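Local coordinates for protein putative fimbrium tip subunit Fim1C (Bacteroides ovatus, PDB 4EPS) that is probably a component of the tip of fimbriae, the filamentous cell-surface appendages that mediate adhesion and biofilm formation, at residues T405-E408 with C409-Y412; D415-S419 with F420-S424; V431-S434 with G435-V438; E474-N477 with K478-Y481. One frame throughout, in Å; residues are numbered along the deposited sequence. Where two conformers were deposited one is given.

Interaction 1. Residues T405-E408 with C409-Y412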
loop_
_atom_site.group_PDB
_atom_site.type_symbol
_atom_site.label_atom_id
_atom_site.label_comp_id
_atom_site.label_asym_id
_atom_site.label_seq_id
_atom_site.Cartn_x
_atom_site.Cartn_y
_atom_site.Cartn_z
ATOM N N THR A 405 41.965 -22.785 8.104
ATOM C CA THR A 405 41.732 -23.840 7.115
ATOM C C THR A 405 40.821 -23.290 6.026
ATOM O O THR A 405 39.724 -22.796 6.323
ATOM C CB THR A 405 41.161 -25.113 7.759
ATOM O OG1 THR A 405 41.880 -25.413 8.960
ATOM C CG2 THR A 405 41.217 -26.310 6.816
ATOM N N ASP A 406 41.283 -23.379 4.764
ATOM C CA ASP A 406 40.582 -22.862 3.591
ATOM C C ASP A 406 39.523 -23.843 3.100
ATOM O O ASP A 406 39.750 -24.579 2.128
ATOM C CB ASP A 406 41.585 -22.526 2.468
ATOM C CG ASP A 406 42.594 -21.447 2.837
ATOM O OD1 ASP A 406 42.161 -20.348 3.283
ATOM O OD2 ASP A 406 43.812 -21.687 2.661
ATOM N N PHE A 407 38.364 -23.855 3.786
ATOM C CA PHE A 407 37.230 -24.716 3.425
ATOM C C PHE A 407 36.691 -24.317 2.061
ATOM O O PHE A 407 36.614 -23.109 1.767
ATOM C CB PHE A 407 36.106 -24.587 4.467
ATOM C CG PHE A 407 36.319 -25.155 5.852
ATOM C CD1 PHE A 407 37.451 -25.912 6.152
ATOM C CD2 PHE A 407 35.354 -24.994 6.840
ATOM C CE1 PHE A 407 37.623 -26.468 7.424
ATOM C CE2 PHE A 407 35.533 -25.541 8.112
ATOM C CZ PHE A 407 36.656 -26.290 8.389
ATOM N N GLU A 408 36.286 -25.306 1.247
ATOM C CA GLU A 408 35.722 -25.035 -0.083
ATOM C C GLU A 408 34.477 -24.134 -0.008
ATOM O O GLU A 408 34.292 -23.308 -0.901
ATOM C CB GLU A 408 35.393 -26.338 -0.826
ATOM C CG GLU A 408 36.624 -27.179 -1.155
ATOM C CD GLU A 408 37.042 -28.238 -0.140
ATOM O OE1 GLU A 408 37.021 -27.960 1.081
ATOM O OE2 GLU A 408 37.447 -29.339 -0.580
ATOM N N CYS A 409 33.649 -24.247 1.060
ATOM C CA CYS A 409 32.434 -23.407 1.190
ATOM C C CYS A 409 32.765 -21.896 1.184
ATOM O O CYS A 409 31.972 -21.115 0.660
ATOM C CB CYS A 409 31.626 -23.789 2.422
ATOM S SG CYS A 409 32.493 -23.528 3.986
ATOM N N PHE A 410 33.945 -21.497 1.714
ATOM C CA PHE A 410 34.377 -20.094 1.701
ATOM C C PHE A 410 34.682 -19.600 0.286
ATOM O O PHE A 410 34.488 -18.405 0.015
ATOM C CB PHE A 410 35.632 -19.886 2.565
ATOM C CG PHE A 410 35.488 -20.205 4.034
ATOM C CD1 PHE A 410 34.396 -19.743 4.762
ATOM C CD2 PHE A 410 36.496 -20.882 4.714
ATOM C CE1 PHE A 410 34.278 -20.023 6.125
ATOM C CE2 PHE A 410 36.387 -21.138 6.081
ATOM C CZ PHE A 410 35.282 -20.710 6.777
ATOM N N GLN A 411 35.175 -20.504 -0.599
ATOM C CA GLN A 411 35.502 -20.146 -1.985
ATOM C C GLN A 411 34.227 -19.920 -2.781
ATOM O O GLN A 411 34.164 -18.967 -3.559
ATOM C CB GLN A 411 36.391 -21.204 -2.675
ATOM C CG GLN A 411 36.890 -20.802 -4.081
ATOM C CD GLN A 411 37.518 -19.418 -4.147
ATOM O OE1 GLN A 411 38.633 -19.188 -3.659
ATOM N NE2 GLN A 411 36.807 -18.461 -4.739
ATOM N N TYR A 412 33.196 -20.767 -2.565
ATOM C CA TYR A 412 31.909 -20.610 -3.243
ATOM C C TYR A 412 31.230 -19.335 -2.757
ATOM O O TYR A 412 30.623 -18.638 -3.585
ATOM C CB TYR A 412 31.000 -21.861 -3.086
ATOM C CG TYR A 412 31.572 -23.048 -3.828
ATOM C CD1 TYR A 412 31.514 -23.119 -5.217
ATOM C CD2 TYR A 412 32.299 -24.029 -3.159
ATOM C CE1 TYR A 412 32.109 -24.172 -5.915
ATOM C CE2 TYR A 412 32.913 -25.074 -3.848
ATOM C CZ TYR A 412 32.819 -25.140 -5.226
ATOM O OH TYR A 412 33.430 -26.164 -5.910
#
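F407 and F410 both carry CG anti to the carbonyl carbon and beside the backbone N (chi1 -70° and -61°), and these matching torsions send both phenyl groups off in one direction, next to each other. They do so at the start of helix 408-419, where the loop after helix 389-403 winds into its first turn, and they offer a worked case of aromatic side chains three residues apart meeting at a helix start. Their planes are 6° from parallel, yet the rings are offset so far that little of one lies over the other, with centroids 5.7 Å apart. Contact therefore falls mainly on the stem of F407, whose CB lies 3.7 Å from F410 CD2. T405 O meets the F410 ring at its edge, in the ring plane, 3.7 Å from CE2. C409 SG touches F407 CB at 3.8 Å; it lies near the plane of the F407 ring, at the edge, and above one face of the F410 ring, toward its rim. L396 of helix 389-403 also packs on C409 and F410.

The backbone fixes this spacing. F410 N donates to F407 O over 3.1 Å from above the carbonyl plane, while an inverse gamma turn centred on D406 leads the loop in. One residue on, E408 O receives a nearly straight-on bond from Y412 N at 3.2 Å and a weak one from Q411 N. The ring of Y412, which stacks on Y504 of strand 502-509, comes obliquely to that same oxygen, with CD2 3.1 Å from E408 O.

Interaction 2. Residues D415-S419 with F420-S424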
loop_
_atom_site.group_PDB
_atom_site.type_symbol
_atom_site.label_atom_id
_atom_site.label_comp_id
_atom_site.label_asym_id
_atom_site.label_seq_id
_atom_site.Cartn_x
_atom_site.Cartn_y
_atom_site.Cartn_z
ATOM N N ASP A 415 32.913 -16.434 -4.480
ATOM C CA ASP A 415 32.478 -16.435 -5.878
ATOM C C ASP A 415 31.083 -15.857 -6.024
ATOM O O ASP A 415 30.837 -15.121 -6.978
ATOM C CB ASP A 415 32.493 -17.851 -6.453
ATOM C CG ASP A 415 33.867 -18.417 -6.750
ATOM O OD1 ASP A 415 34.869 -17.670 -6.603
ATOM O OD2 ASP A 415 33.948 -19.624 -7.100
ATOM N N CYS A 416 30.163 -16.193 -5.079
ATOM C CA CYS A 416 28.789 -15.656 -5.097
ATOM C C CYS A 416 28.849 -14.140 -4.888
ATOM O O CYS A 416 28.242 -13.384 -5.643
ATOM C CB CYS A 416 27.941 -16.344 -4.023
ATOM S SG CYS A 416 26.216 -15.786 -3.950
ATOM N N GLU A 417 29.630 -13.696 -3.908
ATOM C CA GLU A 417 29.794 -12.276 -3.591
ATOM C C GLU A 417 30.434 -11.512 -4.773
ATOM O O GLU A 417 30.044 -10.366 -5.044
ATOM C CB GLU A 417 30.657 -12.130 -2.307
ATOM C CG GLU A 417 30.985 -10.705 -1.864
ATOM C CD GLU A 417 29.839 -9.706 -1.795
ATOM O OE1 GLU A 417 28.710 -10.103 -1.425
ATOM O OE2 GLU A 417 30.085 -8.511 -2.080
ATOM N N SER A 418 31.398 -12.142 -5.464
ATOM C CA SER A 418 32.088 -11.515 -6.603
ATOM C C SER A 418 31.136 -11.285 -7.769
ATOM O O SER A 418 31.127 -10.193 -8.338
ATOM C CB SER A 418 33.265 -12.376 -7.059
ATOM O OG SER A 418 34.290 -12.362 -6.080
ATOM N N SER A 419 30.334 -12.297 -8.122
ATOM C CA SER A 419 29.388 -12.203 -9.242
ATOM C C SER A 419 28.106 -11.440 -8.907
ATOM O O SER A 419 27.515 -10.847 -9.806
ATOM C CB SER A 419 29.012 -13.593 -9.737
ATOM O OG SER A 419 30.141 -14.294 -10.226
ATOM N N PHE A 420 27.631 -11.527 -7.649
ATOM C CA PHE A 420 26.359 -10.918 -7.212
ATOM C C PHE A 420 26.582 -10.208 -5.882
ATOM O O PHE A 420 26.168 -10.714 -4.831
ATOM C CB PHE A 420 25.275 -12.004 -7.093
ATOM C CG PHE A 420 25.100 -12.828 -8.340
ATOM C CD1 PHE A 420 24.270 -12.397 -9.369
ATOM C CD2 PHE A 420 25.742 -14.060 -8.477
ATOM C CE1 PHE A 420 24.088 -13.174 -10.523
ATOM C CE2 PHE A 420 25.562 -14.842 -9.636
ATOM C CZ PHE A 420 24.729 -14.394 -10.648
ATOM N N PRO A 421 27.264 -9.045 -5.908
ATOM C CA PRO A 421 27.601 -8.374 -4.651
ATOM C C PRO A 421 26.377 -7.985 -3.851
ATOM O O PRO A 421 25.441 -7.345 -4.355
ATOM C CB PRO A 421 28.426 -7.140 -5.089
ATOM C CG PRO A 421 28.147 -6.971 -6.527
ATOM C CD PRO A 421 27.830 -8.322 -7.076
ATOM N N SER A 422 26.404 -8.380 -2.585
ATOM C CA SER A 422 25.337 -8.087 -1.641
ATOM C C SER A 422 25.383 -6.593 -1.230
ATOM O O SER A 422 26.474 -6.024 -1.060
ATOM C CB SER A 422 25.455 -8.988 -0.411
ATOM O OG SER A 422 26.683 -8.771 0.265
ATOM N N PRO A 423 24.215 -5.957 -1.019
ATOM C CA PRO A 423 24.215 -4.541 -0.577
ATOM C C PRO A 423 24.834 -4.409 0.818
ATOM O O PRO A 423 24.727 -5.328 1.629
ATOM C CB PRO A 423 22.714 -4.184 -0.530
ATOM C CG PRO A 423 22.022 -5.218 -1.374
ATOM C CD PRO A 423 22.841 -6.473 -1.201
ATOM N N SER A 424 25.436 -3.242 1.126
ATOM C CA SER A 424 26.078 -2.988 2.433
ATOM C C SER A 424 25.084 -3.053 3.597
ATOM O O SER A 424 25.472 -3.358 4.726
ATOM C CB SER A 424 26.747 -1.603 2.416
ATOM O OG SER A 424 25.767 -0.590 2.205
HETATM O O HOH W 1 28.989 -6.418 -1.458
#
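E417 and P421 cross at about a right angle, the carboxylate coming alongside the proline at its CA and CB, with E417 OE2 3.7 Å from P421 CB. CG of E417 stands anti to its backbone nitrogen (chi1 177°) and the chain then bends at the next bond, which carries OE1 on to S422. There two donors of one residue grip a single oxygen: S422 OG at 3.0 Å and S422 N at 3.1 Å from E417 OE1, the latter almost straight at 173°. Both arrive on the syn side, but from opposite faces of the carboxylate plane, which should hinder rotation of the group. An alanine at E417 is likely to leave S422 N and OG without their acceptor and let the segment after P421 drift from the helix.

F420 is turned differently, its ring laid against S419, with S419 O over one face and S419 CB 3.5 Å from F420 CD2; I294 of strand 293-300 packs on F420 as well. F420 N still reaches back 2.8 Å to C416 O. P421 has no N-H to continue the pattern, and its CA makes a CH...O contact of 3.2 Å with E417 O instead. This is a C-terminal helix end closed by a proline, with a glutamate from the last full turn holding the departing chain.

Interaction 3. Residues V431-S434 with G435-V438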
loop_
_atom_site.group_PDB
_atom_site.type_symbol
_atom_site.label_atom_id
_atom_site.label_comp_id
_atom_site.label_asym_id
_atom_site.label_seq_id
_atom_site.Cartn_x
_atom_site.Cartn_y
_atom_site.Cartn_z
ATOM N N VAL A 431 25.779 -19.610 3.805
ATOM C CA VAL A 431 25.162 -20.918 3.496
ATOM C C VAL A 431 23.976 -21.061 4.450
ATOM O O VAL A 431 24.163 -21.001 5.670
ATOM C CB VAL A 431 26.152 -22.108 3.604
ATOM C CG1 VAL A 431 25.433 -23.443 3.388
ATOM C CG2 VAL A 431 27.320 -21.964 2.608
ATOM N N PRO A 432 22.742 -21.231 3.938
ATOM C CA PRO A 432 21.591 -21.309 4.850
ATOM C C PRO A 432 21.682 -22.487 5.799
ATOM O O PRO A 432 22.252 -23.515 5.443
ATOM C CB PRO A 432 20.385 -21.481 3.890
ATOM C CG PRO A 432 20.999 -22.068 2.618
ATOM C CD PRO A 432 22.324 -21.347 2.523
ATOM N N SER A 433 21.110 -22.343 7.005
ATOM C CA SER A 433 20.965 -23.481 7.924
ATOM C C SER A 433 19.994 -24.455 7.267
ATOM O O SER A 433 19.229 -24.052 6.366
ATOM C CB SER A 433 20.398 -23.019 9.271
ATOM O OG SER A 433 19.167 -22.336 9.052
ATOM N N SER A 434 19.928 -25.679 7.772
ATOM C CA SER A 434 18.992 -26.678 7.237
ATOM C C SER A 434 17.550 -26.177 7.428
ATOM O O SER A 434 16.709 -26.399 6.559
ATOM C CB SER A 434 19.223 -28.035 7.903
ATOM O OG SER A 434 19.137 -27.910 9.314
ATOM N N GLY A 435 17.303 -25.423 8.500
ATOM C CA GLY A 435 15.959 -24.898 8.767
ATOM C C GLY A 435 15.508 -23.908 7.715
ATOM O O GLY A 435 14.356 -23.934 7.261
ATOM N N GLU A 436 16.421 -23.017 7.304
ATOM C CA GLU A 436 16.117 -22.035 6.263
ATOM C C GLU A 436 15.801 -22.738 4.918
ATOM O O GLU A 436 14.877 -22.325 4.205
ATOM C CB GLU A 436 17.286 -21.062 6.096
ATOM C CG GLU A 436 17.248 -19.992 7.176
ATOM C CD GLU A 436 18.565 -19.260 7.327
ATOM O OE1 GLU A 436 19.586 -19.923 7.616
ATOM O OE2 GLU A 436 18.575 -18.021 7.144
ATOM N N LEU A 437 16.579 -23.780 4.569
ATOM C CA LEU A 437 16.346 -24.528 3.317
ATOM C C LEU A 437 15.034 -25.278 3.343
ATOM O O LEU A 437 14.310 -25.252 2.351
ATOM C CB LEU A 437 17.478 -25.531 3.041
ATOM C CG LEU A 437 18.792 -24.894 2.545
ATOM C CD1 LEU A 437 19.965 -25.873 2.760
ATOM C CD2 LEU A 437 18.668 -24.419 1.077
ATOM N N VAL A 438 14.711 -25.935 4.457
ATOM C CA VAL A 438 13.462 -26.706 4.556
ATOM C C VAL A 438 12.242 -25.782 4.353
ATOM O O VAL A 438 11.292 -26.164 3.653
ATOM C CB VAL A 438 13.421 -27.486 5.895
ATOM C CG1 VAL A 438 12.002 -27.966 6.246
ATOM C CG2 VAL A 438 14.382 -28.672 5.827
#
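S433 and E436 hold each other through reciprocal hydrogen bonds, a capping box at the N terminus of helix 434-438, with S433 as the N-cap. S433 N donates to E436 OE1 over 2.9 Å, reaching the anti side of the carboxylate at 25° out of its plane. In return E436 N points to S433 OG, a weak bond of 3.3 Å. OG can accept it because chi1 of S433 (56°) places it between the backbone nitrogen and the carbonyl carbon. S433 OG also lies 2.8 Å from E436 OE1, though R386 O competes for its proton.

Backbone bonds carry the helix onward: L437 N to S433 O at 3.2 Å and V438 N to S434 O at 2.9 Å.

Apolar contacts form the second layer. P432, just before the cap, and L437, four residues after it, touch through their CG atoms at 3.6 Å, the pairing known as a hydrophobic staple. P432 CB also rests 3.8 Å from E436 CB.

Further donors converge on the glutamate: G389 N binds OE1 and Y430 OH binds OE2. An alanine in place of E436 would probably leave S433 N and G389 N without the oxygen they share and Y430 OH without its partner. Buried yet surrounded by N-H and O-H groups at a helix N terminus, the carboxylate is likely to be stabilised in its charged form.

Interaction 4. Residues E474-N477 with K478-Y481. With SO4 (sulfate ion), chain G.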
loop_
_atom_site.group_PDB
_atom_site.type_symbol
_atom_site.label_atom_id
_atom_site.label_comp_id
_atom_site.label_asym_id
_atom_site.label_seq_id
_atom_site.Cartn_x
_atom_site.Cartn_y
_atom_site.Cartn_z
ATOM N N GLU A 474 25.772 -28.577 11.079
ATOM C CA GLU A 474 26.683 -29.703 11.182
ATOM C C GLU A 474 26.023 -30.924 11.817
ATOM O O GLU A 474 25.260 -30.786 12.783
ATOM C CB GLU A 474 27.915 -29.283 12.006
ATOM C CG GLU A 474 29.042 -30.305 11.960
ATOM C CD GLU A 474 30.243 -29.945 12.809
ATOM O OE1 GLU A 474 30.052 -29.696 14.022
ATOM O OE2 GLU A 474 31.380 -29.982 12.280
ATOM N N ARG A 475 26.331 -32.128 11.275
ATOM C CA ARG A 475 25.855 -33.391 11.850
ATOM C C ARG A 475 26.910 -33.919 12.819
ATOM O O ARG A 475 26.577 -34.272 13.949
ATOM C CB ARG A 475 25.523 -34.441 10.767
ATOM C CG ARG A 475 25.325 -35.897 11.293
ATOM C CD ARG A 475 24.226 -36.020 12.356
ATOM N NE ARG A 475 24.071 -37.408 12.809
ATOM C CZ ARG A 475 24.779 -37.965 13.777
ATOM N NH1 ARG A 475 25.706 -37.263 14.420
ATOM N NH2 ARG A 475 24.588 -39.244 14.097
ATOM N N ASN A 476 28.176 -34.011 12.367
ATOM C CA ASN A 476 29.310 -34.513 13.177
ATOM C C ASN A 476 30.606 -34.029 12.506
ATOM O O ASN A 476 30.543 -33.177 11.606
ATOM C CB ASN A 476 29.258 -36.075 13.359
ATOM C CG ASN A 476 29.317 -36.913 12.101
ATOM O OD1 ASN A 476 29.708 -36.455 11.024
ATOM N ND2 ASN A 476 28.944 -38.185 12.205
ATOM N N ASN A 477 31.760 -34.567 12.908
ATOM C CA ASN A 477 33.053 -34.132 12.352
ATOM C C ASN A 477 33.182 -34.417 10.841
ATOM O O ASN A 477 33.897 -33.701 10.150
ATOM C CB ASN A 477 34.208 -34.796 13.128
ATOM C CG ASN A 477 34.225 -36.308 13.075
ATOM O OD1 ASN A 477 33.194 -36.973 13.138
ATOM N ND2 ASN A 477 35.405 -36.885 12.950
ATOM N N LYS A 478 32.444 -35.403 10.326
ATOM C CA LYS A 478 32.544 -35.791 8.915
ATOM C C LYS A 478 31.408 -35.303 8.029
ATOM O O LYS A 478 31.585 -35.275 6.801
ATOM C CB LYS A 478 32.582 -37.331 8.791
ATOM C CG LYS A 478 33.670 -38.021 9.602
ATOM C CD LYS A 478 33.231 -39.467 9.840
ATOM C CE LYS A 478 34.194 -40.281 10.665
ATOM N NZ LYS A 478 33.656 -41.643 10.946
ATOM N N ASN A 479 30.219 -35.005 8.616
ATOM C CA ASN A 479 28.990 -34.710 7.863
ATOM C C ASN A 479 28.300 -33.421 8.217
ATOM O O ASN A 479 28.280 -33.007 9.376
ATOM C CB ASN A 479 27.950 -35.833 8.122
ATOM C CG ASN A 479 28.214 -37.169 7.458
ATOM O OD1 ASN A 479 29.349 -37.561 7.207
ATOM N ND2 ASN A 479 27.168 -37.936 7.220
HETATM N N MSE A 480 27.645 -32.835 7.206
HETATM C CA MSE A 480 26.734 -31.707 7.329
HETATM C C MSE A 480 25.320 -32.241 7.152
HETATM O O MSE A 480 25.131 -33.318 6.598
HETATM C CB MSE A 480 26.993 -30.633 6.217
HETATM C CG MSE A 480 28.415 -30.076 6.174
HETATM SE SE MSE A 480 28.916 -29.264 7.845
HETATM C CE MSE A 480 27.813 -27.713 7.819
ATOM N N TYR A 481 24.322 -31.471 7.558
ATOM C CA TYR A 481 22.942 -31.747 7.178
ATOM C C TYR A 481 22.784 -31.300 5.714
ATOM O O TYR A 481 23.319 -30.242 5.321
ATOM C CB TYR A 481 21.955 -30.966 8.065
ATOM C CG TYR A 481 21.698 -31.637 9.394
ATOM C CD1 TYR A 481 22.647 -31.604 10.411
ATOM C CD2 TYR A 481 20.495 -32.293 9.645
ATOM C CE1 TYR A 481 22.406 -32.206 11.646
ATOM C CE2 TYR A 481 20.224 -32.858 10.894
ATOM C CZ TYR A 481 21.197 -32.841 11.877
ATOM O OH TYR A 481 20.959 -33.431 13.091
HETATM S S SO4 G . 21.631 -40.330 12.211
HETATM O O1 SO4 G . 21.408 -41.231 11.073
HETATM O O2 SO4 G . 20.336 -40.001 12.821
HETATM O O3 SO4 G . 22.518 -40.925 13.192
HETATM O O4 SO4 G . 22.270 -39.098 11.764
#
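A tight beta hairpin joins strand 469-474 to strand 479-485, and R475 and N476 meet N479 where it turns. N479 O accepts twice, from R475 N at 2.9 Å and from N476 N at 3.2 Å, both donors lying to the same face of its carbonyl plane. Where the strands leave the turn, E474 and M480 form an antiparallel non-hydrogen-bonded pair. M480, present as selenomethionine, bends back so that its CE comes 3.9 Å from E474 N.

Inside the loop N476 makes an Asx turn. Its chi1 of 60° turns the amide toward the chain ahead, where OD1 accepts K478 N at 3.0 Å from above the amide plane and N479 N at 2.9 Å nearly end-on. Y481 sets its ring edge against the E474 carbonyl, with CE1 3.4 Å from E474 O.

R475 and N479 leave the hairpin side by side, CB to CB 3.9 Å, their planar ends 64° apart; N479 ND2 binds T494 O. Y373 makes a cation-pi contact with the guanidinium, and Y374 OH takes NH1. The edge carrying NE and NH2 faces a sulfate, probably from the crystallisation liquor, and R475 NE meets its O4 at 2.7 Å, with an N-H...O angle of 171°.

How the interactions relate
All four contacts are local and in series along the chain; none nests within or crosses another. Interaction 1 closes the passage from helix 389-403 into helix 408-419, and interaction 2 fastens the far end of that helix to the loop that follows, their centres 16 Å apart. That loop ends in interaction 3, which starts helix 434-438. Interaction 4 then closes the hairpin between strands 469-474 and 479-485. Interactions 3 and 4 touch, S434 CB packing 4.0 Å from Y481 CB, so the short helix leans on the three-stranded sheet. Strand 502-509 contributes residues packing against interactions 1, 2 and 3, joining both helices to the six-stranded antiparallel sheet.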